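Local coordinates for RmpA (PDB 3BJV), which probably serves as the IIA component of an ascorbate-type phosphotransferase system, relaying phosphoryl groups so that sugar is phosphorylated during its import, at residues S12-L17 with V30-E35; K20-A25 with V89-G94; S36-P41 with R77-L82; A65-R70 with Q98-L103. All blocks are in the same frame, centred on the assembly; numbering follows the deposited sequence.

Contact 1 (S12-L17 with V30-E35); sequences SIRLGL and VTPLIE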
loop_
_atom_site.group_PDB
_atom_site.type_symbol
_atom_site.label_atom_id
_atom_site.label_comp_id
_atom_site.label_asym_id
_atom_site.label_seq_id
_atom_site.Cartn_x
_atom_site.Cartn_y
_atom_site.Cartn_z
ATOM N N SER A 12 16.342 13.440 -7.302
ATOM C CA SER A 12 15.160 13.864 -6.628
ATOM C C SER A 12 15.228 13.712 -5.117
ATOM O O SER A 12 14.179 13.721 -4.456
ATOM C CB SER A 12 14.003 13.092 -7.189
ATOM O OG SER A 12 14.302 11.730 -7.033
ATOM N N ILE A 13 16.430 13.557 -4.563
ATOM C CA ILE A 13 16.624 13.677 -3.121
ATOM C C ILE A 13 17.088 15.098 -2.794
ATOM O O ILE A 13 18.163 15.507 -3.253
ATOM C CB ILE A 13 17.709 12.755 -2.570
ATOM C CG1 ILE A 13 17.339 11.290 -2.775
ATOM C CG2 ILE A 13 17.892 13.078 -1.093
ATOM C CD1 ILE A 13 18.435 10.363 -2.425
ATOM N N ARG A 14 16.272 15.859 -2.053
ATOM C CA ARG A 14 16.543 17.266 -1.749
ATOM C C ARG A 14 16.341 17.382 -0.253
ATOM O O ARG A 14 15.257 17.178 0.227
ATOM C CB ARG A 14 15.570 18.182 -2.514
ATOM C CG ARG A 14 15.441 17.957 -4.072
ATOM C CD ARG A 14 16.756 18.247 -4.913
ATOM N NE ARG A 14 16.550 18.034 -6.363
ATOM C CZ ARG A 14 16.156 18.953 -7.246
ATOM N NH1 ARG A 14 15.973 18.613 -8.520
ATOM N NH2 ARG A 14 15.938 20.208 -6.877
ATOM N N LEU A 15 17.384 17.671 0.510
ATOM C CA LEU A 15 17.280 17.593 1.954
ATOM C C LEU A 15 17.369 18.930 2.663
ATOM O O LEU A 15 17.925 19.904 2.100
ATOM C CB LEU A 15 18.405 16.703 2.457
ATOM C CG LEU A 15 18.524 15.315 1.891
ATOM C CD1 LEU A 15 19.910 14.864 2.269
ATOM C CD2 LEU A 15 17.482 14.342 2.478
ATOM N N GLY A 16 16.855 18.967 3.904
ATOM C CA GLY A 16 16.931 20.161 4.749
ATOM C C GLY A 16 16.223 21.414 4.211
ATOM O O GLY A 16 16.737 22.553 4.319
ATOM N N LEU A 17 15.023 21.210 3.656
ATOM C CA LEU A 17 14.252 22.278 3.057
ATOM C C LEU A 17 13.275 22.842 4.053
ATOM O O LEU A 17 12.913 22.182 4.993
ATOM C CB LEU A 17 13.534 21.782 1.781
ATOM C CG LEU A 17 14.433 21.207 0.659
ATOM C CD1 LEU A 17 13.631 21.061 -0.622
ATOM C CD2 LEU A 17 15.660 22.102 0.412
ATOM N N VAL A 30 7.476 17.373 -5.525
ATOM C CA VAL A 30 7.055 16.959 -6.867
ATOM C C VAL A 30 7.881 17.668 -7.940
ATOM O O VAL A 30 8.030 17.180 -9.054
ATOM C CB VAL A 30 5.541 17.279 -7.055
ATOM C CG1 VAL A 30 5.163 17.267 -8.542
ATOM C CG2 VAL A 30 4.701 16.287 -6.218
ATOM N N THR A 31 8.370 18.849 -7.581
ATOM C CA THR A 31 9.149 19.678 -8.454
ATOM C C THR A 31 10.334 18.916 -9.027
ATOM O O THR A 31 10.554 18.946 -10.215
ATOM C CB THR A 31 9.595 20.929 -7.694
ATOM O OG1 THR A 31 8.590 21.924 -7.860
ATOM C CG2 THR A 31 10.937 21.439 -8.249
ATOM N N PRO A 32 11.111 18.216 -8.187
ATOM C CA PRO A 32 12.217 17.455 -8.807
ATOM C C PRO A 32 11.825 16.528 -9.967
ATOM O O PRO A 32 12.613 16.384 -10.900
ATOM C CB PRO A 32 12.846 16.688 -7.623
ATOM C CG PRO A 32 12.421 17.434 -6.402
ATOM C CD PRO A 32 11.097 18.105 -6.714
ATOM N N LEU A 33 10.629 15.934 -9.899
ATOM C CA LEU A 33 10.064 15.043 -10.914
ATOM C C LEU A 33 9.459 15.742 -12.155
ATOM O O LEU A 33 9.406 15.163 -13.245
ATOM C CB LEU A 33 8.945 14.202 -10.290
ATOM C CG LEU A 33 9.341 13.347 -9.113
ATOM C CD1 LEU A 33 8.121 12.531 -8.613
ATOM C CD2 LEU A 33 10.512 12.472 -9.538
ATOM N N ILE A 34 8.944 16.949 -11.975
ATOM C CA ILE A 34 8.666 17.810 -13.106
ATOM C C ILE A 34 10.012 18.150 -13.839
ATOM O O ILE A 34 10.100 18.014 -15.055
ATOM C CB ILE A 34 8.002 19.091 -12.677
ATOM C CG1 ILE A 34 6.625 18.808 -12.092
ATOM C CG2 ILE A 34 7.908 19.980 -13.838
ATOM C CD1 ILE A 34 6.161 19.894 -11.122
ATOM N N GLU A 35 11.046 18.571 -13.108
ATOM C CA GLU A 35 12.302 18.886 -13.767
ATOM C C GLU A 35 12.897 17.705 -14.556
ATOM O O GLU A 35 13.351 17.862 -15.674
ATOM C CB GLU A 35 13.300 19.452 -12.779
ATOM C CG GLU A 35 12.853 20.761 -12.182
ATOM C CD GLU A 35 13.540 21.066 -10.861
ATOM O OE1 GLU A 35 14.369 20.258 -10.367
ATOM O OE2 GLU A 35 13.258 22.149 -10.308
HETATM O O HOH W 1 15.220 16.725 -10.629
#
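R14 lies over P32 and reaches past it to E35, so one long side chain makes both an apolar and an ionic contact with the helix. Its CG is anti to the carbonyl carbon (chi1 -52°), and a bend at chi2 lays the rest of the chain over the proline ring. There R14 CG is 3.9 Å from P32 CG, and P32 CG also sits beneath one face of the guanidinium, near its centre. At the edge of the same group R14 NH1 donates to E35 OE1 at 2.9 Å, a salt bridge in which the oxygen is met nearly along its C-O bond and the guanidinium and carboxylate planes differ by 25°. E35 extends beyond CG to present this oxygen. A water accepts a weak bond from R14 NH1 and donates to P32 O, 2.6 Å away. The arrangement belongs to the three-layer alpha/beta sandwich of this protein: strand 13-17, paired in parallel with strand 79-85, is flanked by helix 22-36, which follows it in the chain. Where the strand begins the packing is buried and apolar, with S12 CA against P32 CB at 3.8 Å and S12 CB facing L33 CD2 at 4.3 Å. S12 OG bonds to F80 O instead of to the helix, while R14 NE donates to H11 O and thereby steadies the guanidinium from its inner end.

Contact 2 (K20-A25 with V89-G94); sequences KDWKEA and VTFTDG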
loop_
_atom_site.group_PDB
_atom_site.type_symbol
_atom_site.label_atom_id
_atom_site.label_comp_id
_atom_site.label_asym_id
_atom_site.label_seq_id
_atom_site.Cartn_x
_atom_site.Cartn_y
_atom_site.Cartn_z
ATOM N N LYS A 20 6.466 26.472 4.583
ATOM C CA LYS A 20 5.643 27.132 5.591
ATOM C C LYS A 20 4.378 26.357 5.789
ATOM O O LYS A 20 3.755 26.433 6.850
ATOM C CB LYS A 20 5.321 28.585 5.206
ATOM C CG LYS A 20 6.456 29.561 5.581
ATOM C CD LYS A 20 6.378 30.875 4.801
ATOM C CE LYS A 20 7.353 31.901 5.366
ATOM N NZ LYS A 20 7.343 33.095 4.493
ATOM N N ASP A 21 3.971 25.612 4.767
ATOM C CA ASP A 21 2.686 24.921 4.910
ATOM C C ASP A 21 2.683 23.659 4.085
ATOM O O ASP A 21 3.683 23.337 3.402
ATOM C CB ASP A 21 1.517 25.874 4.521
ATOM C CG ASP A 21 1.580 26.303 3.069
ATOM O OD1 ASP A 21 1.959 25.506 2.184
ATOM O OD2 ASP A 21 1.259 27.446 2.774
ATOM N N TRP A 22 1.563 22.965 4.121
ATOM C CA TRP A 22 1.448 21.705 3.460
ATOM C C TRP A 22 1.514 21.781 1.931
ATOM O O TRP A 22 2.073 20.855 1.285
ATOM C CB TRP A 22 0.233 20.925 3.955
ATOM C CG TRP A 22 -1.106 21.379 3.457
ATOM C CD1 TRP A 22 -1.976 22.215 4.104
ATOM C CD2 TRP A 22 -1.743 21.023 2.198
ATOM N NE1 TRP A 22 -3.096 22.414 3.326
ATOM C CE2 TRP A 22 -2.994 21.695 2.165
ATOM C CE3 TRP A 22 -1.379 20.198 1.108
ATOM C CZ2 TRP A 22 -3.908 21.551 1.096
ATOM C CZ3 TRP A 22 -2.270 20.081 0.038
ATOM C CH2 TRP A 22 -3.520 20.789 0.032
ATOM N N LYS A 23 0.993 22.872 1.358
ATOM C CA LYS A 23 0.941 23.018 -0.110
ATOM C C LYS A 23 2.347 23.249 -0.638
ATOM O O LYS A 23 2.692 22.723 -1.679
ATOM C CB LYS A 23 0.050 24.179 -0.552
ATOM C CG LYS A 23 -1.413 24.077 -0.098
ATOM C CD LYS A 23 -2.282 25.019 -0.890
ATOM C CE LYS A 23 -3.773 24.866 -0.543
ATOM N NZ LYS A 23 -4.200 25.953 0.412
ATOM N N GLU A 24 3.129 24.037 0.093
ATOM C CA GLU A 24 4.529 24.215 -0.207
ATOM C C GLU A 24 5.342 22.926 -0.060
ATOM O O GLU A 24 6.171 22.612 -0.910
ATOM C CB GLU A 24 5.189 25.297 0.621
ATOM C CG GLU A 24 6.693 25.277 0.354
ATOM C CD GLU A 24 7.293 26.650 0.234
ATOM O OE1 GLU A 24 7.213 27.408 1.247
ATOM O OE2 GLU A 24 7.840 26.948 -0.882
ATOM N N ALA A 25 5.107 22.193 1.010
ATOM C CA ALA A 25 5.807 20.926 1.261
ATOM C C ALA A 25 5.568 19.999 0.054
ATOM O O ALA A 25 6.475 19.406 -0.497
ATOM C CB ALA A 25 5.292 20.313 2.568
ATOM N N VAL A 89 5.308 20.294 9.025
ATOM C CA VAL A 89 4.179 21.099 8.581
ATOM C C VAL A 89 2.968 20.282 8.971
ATOM O O VAL A 89 3.076 19.052 9.052
ATOM C CB VAL A 89 4.140 21.350 6.995
ATOM C CG1 VAL A 89 5.167 22.346 6.573
ATOM C CG2 VAL A 89 4.302 20.052 6.197
ATOM N N THR A 90 1.824 20.940 9.183
ATOM C CA THR A 90 0.589 20.274 9.559
ATOM C C THR A 90 -0.321 20.131 8.347
ATOM O O THR A 90 -0.611 21.112 7.678
ATOM C CB THR A 90 -0.134 21.036 10.676
ATOM O OG1 THR A 90 0.796 21.355 11.732
ATOM C CG2 THR A 90 -1.239 20.189 11.261
ATOM N N PHE A 91 -0.715 18.915 8.018
ATOM C CA PHE A 91 -1.715 18.701 6.949
ATOM C C PHE A 91 -3.166 18.940 7.425
ATOM O O PHE A 91 -3.400 19.133 8.617
ATOM C CB PHE A 91 -1.554 17.307 6.319
ATOM C CG PHE A 91 -0.511 17.258 5.234
ATOM C CD1 PHE A 91 0.849 17.408 5.536
ATOM C CD2 PHE A 91 -0.885 17.113 3.900
ATOM C CE1 PHE A 91 1.826 17.382 4.507
ATOM C CE2 PHE A 91 0.068 17.070 2.881
ATOM C CZ PHE A 91 1.429 17.209 3.179
ATOM N N THR A 92 -4.139 18.935 6.519
ATOM C CA THR A 92 -5.508 19.397 6.876
ATOM C C THR A 92 -6.216 18.528 7.928
ATOM O O THR A 92 -7.113 19.030 8.623
ATOM C CB THR A 92 -6.450 19.654 5.639
ATOM O OG1 THR A 92 -6.267 18.640 4.633
ATOM C CG2 THR A 92 -6.175 20.999 5.019
ATOM N N ASP A 93 -5.801 17.263 8.067
ATOM C CA ASP A 93 -6.405 16.325 9.043
ATOM C C ASP A 93 -5.774 16.349 10.449
ATOM O O ASP A 93 -6.014 15.418 11.254
ATOM C CB ASP A 93 -6.374 14.879 8.498
ATOM C CG ASP A 93 -4.993 14.453 8.069
ATOM O OD1 ASP A 93 -4.036 15.254 8.241
ATOM O OD2 ASP A 93 -4.848 13.323 7.556
ATOM N N GLY A 94 -4.947 17.376 10.698
ATOM C CA GLY A 94 -4.164 17.536 11.937
ATOM C C GLY A 94 -2.851 16.774 11.975
ATOM O O GLY A 94 -2.170 16.753 12.983
HETATM O O HOH W 2 0.131 23.473 6.714
#
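W22 packs its CB squarely over the face of the F91 ring, 3.7 Å from the centroid and only 2° off the ring normal, a CH-pi contact that forms the dense part of the interface. With CG held between the backbone N and the carbonyl carbon (chi1 76°), the indole swings beside the phenylalanine; W22 CE3 comes to 3.9 Å from F91 CE2, and the two ring planes meet obliquely at 38°. Next to them A25 CB touches V89 CG2 at 3.8 Å, and V89 CG1 rests against D21 O. F91 continues inward onto V97, and A25 onto L100. Toward solvent the fit is slacker. T92 CG2 brushes W22 NE1 at 3.8 Å, and the backbones of W22 and T90 are joined through a water that accepts from W22 N at 3.0 Å and donates to T90 O at 2.7 Å. D21 is occupied within its own segment, its OD1 accepting from E24 N at 2.8 Å along a nearly straight line. The arrangement is that of an Asp N-cap opening helix 22-36, whose first turn leans on the end of strand 88-90 and the type I turn F91-G94 that leads back toward antiparallel strand 96-104.

Contact 3 (S36-P41 with R77-L82); sequences SGAVKP and RDAFSL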
loop_
_atom_site.group_PDB
_atom_site.type_symbol
_atom_site.label_atom_id
_atom_site.label_comp_id
_atom_site.label_asym_id
_atom_site.label_seq_id
_atom_site.Cartn_x
_atom_site.Cartn_y
_atom_site.Cartn_z
ATOM N N SER A 36 12.861 16.503 -14.003
ATOM C CA SER A 36 13.342 15.387 -14.773
ATOM C C SER A 36 12.437 14.939 -15.889
ATOM O O SER A 36 12.881 14.147 -16.701
ATOM C CB SER A 36 13.682 14.212 -13.861
ATOM O OG SER A 36 12.526 13.697 -13.280
ATOM N N GLY A 37 11.184 15.400 -15.944
ATOM C CA GLY A 37 10.225 14.855 -16.928
ATOM C C GLY A 37 9.542 13.533 -16.528
ATOM O O GLY A 37 8.836 12.929 -17.320
ATOM N N ALA A 38 9.690 13.093 -15.275
ATOM C CA ALA A 38 8.915 11.950 -14.792
ATOM C C ALA A 38 7.424 12.250 -14.793
ATOM O O ALA A 38 6.630 11.383 -15.115
ATOM C CB ALA A 38 9.375 11.509 -13.437
ATOM N N VAL A 39 7.041 13.474 -14.435
ATOM C CA VAL A 39 5.643 13.855 -14.455
ATOM C C VAL A 39 5.435 15.157 -15.247
ATOM O O VAL A 39 6.363 15.945 -15.372
ATOM C CB VAL A 39 5.020 14.009 -13.037
ATOM C CG1 VAL A 39 5.025 12.722 -12.313
ATOM C CG2 VAL A 39 5.727 15.127 -12.190
ATOM N N LYS A 40 4.226 15.350 -15.789
ATOM C CA LYS A 40 3.843 16.641 -16.357
ATOM C C LYS A 40 3.624 17.637 -15.212
ATOM O O LYS A 40 3.412 17.218 -14.075
ATOM C CB LYS A 40 2.581 16.508 -17.200
ATOM C CG LYS A 40 2.797 15.771 -18.540
ATOM C CD LYS A 40 1.482 15.672 -19.325
ATOM C CE LYS A 40 1.565 14.623 -20.479
ATOM N NZ LYS A 40 0.323 14.528 -21.391
ATOM N N PRO A 41 3.702 18.944 -15.497
ATOM C CA PRO A 41 3.421 20.002 -14.523
ATOM C C PRO A 41 2.066 19.892 -13.779
ATOM O O PRO A 41 1.997 20.293 -12.633
ATOM C CB PRO A 41 3.454 21.279 -15.388
ATOM C CG PRO A 41 4.370 20.947 -16.476
ATOM C CD PRO A 41 4.147 19.501 -16.789
ATOM N N ARG A 77 6.500 8.647 -16.459
ATOM C CA ARG A 77 7.209 7.448 -16.093
ATOM C C ARG A 77 7.291 7.285 -14.577
ATOM O O ARG A 77 7.071 8.254 -13.830
ATOM C CB ARG A 77 8.596 7.439 -16.750
ATOM C CG ARG A 77 9.494 8.515 -16.270
ATOM C CD ARG A 77 10.848 8.321 -16.900
ATOM N NE ARG A 77 11.885 8.861 -16.021
ATOM C CZ ARG A 77 12.456 10.047 -16.217
ATOM N NH1 ARG A 77 12.082 10.801 -17.289
ATOM N NH2 ARG A 77 13.408 10.454 -15.366
ATOM N N ASP A 78 7.573 6.041 -14.163
ATOM C CA ASP A 78 7.640 5.648 -12.729
ATOM C C ASP A 78 8.825 6.365 -12.052
ATOM O O ASP A 78 9.898 6.401 -12.592
ATOM C CB ASP A 78 7.796 4.129 -12.589
ATOM C CG ASP A 78 6.574 3.395 -12.981
ATOM O OD1 ASP A 78 5.470 3.615 -12.399
ATOM O OD2 ASP A 78 6.693 2.594 -13.910
ATOM N N ALA A 79 8.618 6.988 -10.911
ATOM C CA ALA A 79 9.734 7.733 -10.264
ATOM C C ALA A 79 9.332 8.058 -8.879
ATOM O O ALA A 79 8.141 7.956 -8.554
ATOM C CB ALA A 79 10.076 9.015 -11.035
ATOM N N PHE A 80 10.329 8.431 -8.083
ATOM C CA PHE A 80 10.171 8.814 -6.706
ATOM C C PHE A 80 11.022 10.041 -6.437
ATOM O O PHE A 80 12.029 10.222 -7.086
ATOM C CB PHE A 80 10.717 7.729 -5.771
ATOM C CG PHE A 80 10.082 6.389 -5.911
ATOM C CD1 PHE A 80 10.649 5.414 -6.737
ATOM C CD2 PHE A 80 8.956 6.049 -5.150
ATOM C CE1 PHE A 80 10.075 4.150 -6.840
ATOM C CE2 PHE A 80 8.383 4.743 -5.227
ATOM C CZ PHE A 80 8.952 3.813 -6.050
ATOM N N SER A 81 10.625 10.848 -5.442
ATOM C CA SER A 81 11.528 11.799 -4.827
ATOM C C SER A 81 11.491 11.685 -3.277
ATOM O O SER A 81 10.657 11.034 -2.704
ATOM C CB SER A 81 11.167 13.208 -5.243
ATOM O OG SER A 81 9.988 13.585 -4.564
ATOM N N LEU A 82 12.444 12.307 -2.614
ATOM C CA LEU A 82 12.481 12.341 -1.193
ATOM C C LEU A 82 12.955 13.727 -0.789
ATOM O O LEU A 82 14.021 14.214 -1.244
ATOM C CB LEU A 82 13.400 11.258 -0.648
ATOM C CG LEU A 82 13.283 10.998 0.859
ATOM C CD1 LEU A 82 13.588 9.557 1.067
ATOM C CD2 LEU A 82 14.249 11.876 1.661
#
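A38 O receives the backbone N-H of R77 at 3.1 Å; the donor lies in the carbonyl plane, on a lone pair, and the bond is fairly straight at 163°. Backbone pairing of A38 with Q76 and of K40 with G74 extends this attachment beyond R77. The R77 side chain then returns across the same loop. From CG to NE the chain is extended, running alongside A38 with R77 CG 3.8 Å from A38 CA. At the tip the guanidinium has A38 CA over one face, toward the rim, while S36 O lies at its edge, near the plane. R77 NH1 donates to that oxygen, but weakly, at 3.5 Å. R77 NH2 comes no closer than 4.0 Å to S36 OG, whose stronger partner is N10 OD1. On the strand side, A38 CB meets A79 CB at 3.5 Å, a small, tight methyl-to-methyl contact which brings the loop close to the first residue of strand 79-85. G37, with its positive phi, ends helix 22-36 in a Schellman motif, and this reversal places A38 beside the strand. The guanidinium thus sits at the carboxyl end of a helix, where a positive charge would be expected to interact favourably with the helix dipole. Since its bond to S36 O is weak, the directional polar link across the two segments is the one from R77 N to A38 O, supplemented by apolar packing of R77 CG and the two alanine methyls.

Contact 4 (A65-R70 with Q98-L103); sequences AMPHAR and QVLLAL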
loop_
_atom_site.group_PDB
_atom_site.type_symbol
_atom_site.label_atom_id
_atom_site.label_comp_id
_atom_site.label_asym_id
_atom_site.label_seq_id
_atom_site.Cartn_x
_atom_site.Cartn_y
_atom_site.Cartn_z
ATOM N N ALA A 65 4.679 11.479 4.473
ATOM C CA ALA A 65 3.674 11.499 3.438
ATOM C C ALA A 65 4.288 10.925 2.162
ATOM O O ALA A 65 5.462 11.159 1.883
ATOM C CB ALA A 65 3.213 12.928 3.203
ATOM N N MET A 66 3.499 10.171 1.394
ATOM C CA MET A 66 3.855 9.816 0.015
ATOM C C MET A 66 2.913 10.468 -1.002
ATOM O O MET A 66 2.067 9.793 -1.578
ATOM C CB MET A 66 3.912 8.292 -0.193
ATOM C CG MET A 66 2.944 7.574 0.628
ATOM S SD MET A 66 2.826 5.843 0.202
ATOM C CE MET A 66 1.932 5.979 -1.389
ATOM N N PRO A 67 3.068 11.787 -1.247
ATOM C CA PRO A 67 2.123 12.507 -2.118
ATOM C C PRO A 67 2.098 11.910 -3.550
ATOM O O PRO A 67 3.169 11.617 -4.124
ATOM C CB PRO A 67 2.693 13.929 -2.169
ATOM C CG PRO A 67 3.786 13.995 -1.159
ATOM C CD PRO A 67 4.208 12.620 -0.824
ATOM N N HIS A 68 0.902 11.685 -4.074
ATOM C CA HIS A 68 0.688 11.159 -5.428
ATOM C C HIS A 68 -0.738 11.462 -5.927
ATOM O O HIS A 68 -1.603 11.937 -5.180
ATOM C CB HIS A 68 0.912 9.659 -5.487
ATOM C CG HIS A 68 -0.071 8.880 -4.679
ATOM N ND1 HIS A 68 -0.075 8.883 -3.299
ATOM C CD2 HIS A 68 -1.092 8.083 -5.055
ATOM C CE1 HIS A 68 -1.066 8.131 -2.859
ATOM N NE2 HIS A 68 -1.713 7.648 -3.907
ATOM N N ALA A 69 -0.960 11.197 -7.209
ATOM C CA ALA A 69 -2.254 11.306 -7.841
ATOM C C ALA A 69 -2.359 10.095 -8.799
ATOM O O ALA A 69 -1.422 9.304 -8.896
ATOM C CB ALA A 69 -2.334 12.613 -8.589
ATOM N N ARG A 70 -3.498 9.957 -9.487
ATOM C CA ARG A 70 -3.729 8.891 -10.491
ATOM C C ARG A 70 -2.677 9.026 -11.600
ATOM O O ARG A 70 -2.246 10.129 -11.842
ATOM C CB ARG A 70 -5.136 9.039 -11.143
ATOM C CG ARG A 70 -6.327 9.171 -10.167
ATOM C CD ARG A 70 -7.693 8.996 -10.889
ATOM N NE ARG A 70 -7.976 9.988 -11.956
ATOM C CZ ARG A 70 -9.011 9.901 -12.828
ATOM N NH1 ARG A 70 -9.875 8.869 -12.763
ATOM N NH2 ARG A 70 -9.196 10.839 -13.774
ATOM N N GLN A 98 7.218 15.584 8.361
ATOM C CA GLN A 98 8.561 16.090 8.173
ATOM C C GLN A 98 9.338 15.474 7.000
ATOM O O GLN A 98 10.328 16.017 6.562
ATOM C CB GLN A 98 9.355 15.969 9.457
ATOM C CG GLN A 98 10.445 17.010 9.467
ATOM C CD GLN A 98 11.095 17.180 10.824
ATOM O OE1 GLN A 98 11.938 18.067 11.003
ATOM N NE2 GLN A 98 10.685 16.346 11.800
ATOM N N VAL A 99 8.894 14.310 6.512
ATOM C CA VAL A 99 9.558 13.643 5.379
ATOM C C VAL A 99 8.541 13.385 4.269
ATOM O O VAL A 99 7.467 12.841 4.530
ATOM C CB VAL A 99 10.256 12.317 5.775
ATOM C CG1 VAL A 99 11.100 11.788 4.628
ATOM C CG2 VAL A 99 11.110 12.491 7.040
ATOM N N LEU A 100 8.882 13.777 3.035
ATOM C CA LEU A 100 7.979 13.552 1.907
ATOM C C LEU A 100 8.633 12.716 0.808
ATOM O O LEU A 100 9.710 13.040 0.305
ATOM C CB LEU A 100 7.361 14.859 1.361
ATOM C CG LEU A 100 6.676 15.707 2.404
ATOM C CD1 LEU A 100 7.568 16.888 2.751
ATOM C CD2 LEU A 100 5.372 16.206 1.849
ATOM N N LEU A 101 7.992 11.602 0.495
ATOM C CA LEU A 101 8.429 10.751 -0.565
ATOM C C LEU A 101 7.313 10.717 -1.640
ATOM O O LEU A 101 6.324 9.990 -1.498
ATOM C CB LEU A 101 8.796 9.371 -0.024
ATOM C CG LEU A 101 9.882 8.571 -0.764
ATOM C CD1 LEU A 101 10.388 7.410 0.140
ATOM C CD2 LEU A 101 9.327 8.026 -2.088
ATOM N N ALA A 102 7.459 11.567 -2.658
ATOM C CA ALA A 102 6.509 11.642 -3.762
ATOM C C ALA A 102 6.692 10.466 -4.690
ATOM O O ALA A 102 7.789 9.976 -4.911
ATOM C CB ALA A 102 6.666 12.884 -4.511
ATOM N N LEU A 103 5.594 10.042 -5.260
ATOM C CA LEU A 103 5.530 8.790 -5.927
ATOM C C LEU A 103 4.926 9.098 -7.274
ATOM O O LEU A 103 3.840 9.720 -7.318
ATOM C CB LEU A 103 4.561 7.915 -5.092
ATOM C CG LEU A 103 3.910 6.610 -5.577
ATOM C CD1 LEU A 103 4.895 5.827 -6.511
ATOM C CD2 LEU A 103 3.563 5.785 -4.332
#
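A65-H68 runs beside V99-L103 in the same direction, their end-to-end directions 20° apart. Backbone bonds from A65 N to V99 O, L101 N to A65 O (2.9 Å) and L103 N to P67 O join them in parallel fashion beyond the short strand that ends at A65. Between these bonds M66 CA makes a CA-H...O contact with L101 O. The side chains then fill both flanks. On one, L100 CD2 is shared by A65 CB and P67 CG, the latter 4.1 Å away, with the proline and leucine crossing at about a right angle. On the other, M66 and L103 lie side by side and point the same way; a bend at chi3 (-73°) of the methionine brings M66 CE to 3.4 Å from L103 CD2. H68 sets its CB against L103 O at 3.5 Å. A chi1 of 65° turns its ring back along its own segment, and H68 ND1 donates to M66 O at 2.9 Å, in the ring plane, which fixes the ring's rotation. The surrounding GMAMPHAR sequence fits the signature of type 2 IIA domains, in which the histidine accepts the phosphoryl group, consistent with that role for H68. Y57 meets this ring edge-to-face, H111 adjoins it, and T112 of the second subunit packs against H68. Helix 22-36 covers L100 and P67 through S29, helix 108-123 covers L101 and L103, and strand 79-85 continues the sheet beyond strand 96-104.

All four contacts gather on one mixed sheet. Contact 4 lies nearest the middle, its centre about 4 Å from that of the chain, and those of contacts 1, 2 and 3 are about 11, 12 and 11 Å from it. Contacts 1 and 2 share helix 22-36 but stand about 17 Å apart, one near each end. Contact 3 follows contact 1 where that helix ends, and strand 79-85 links them to contact 4 through S12-L82 and S81-A102 backbone bonds. Along the chain contact 2 crosses contacts 1 and 4, and contact 3 also crosses contact 4. Early helix and later strands thus interlock around the segment carrying H68, placing it near the middle of the sheet that all four contacts share.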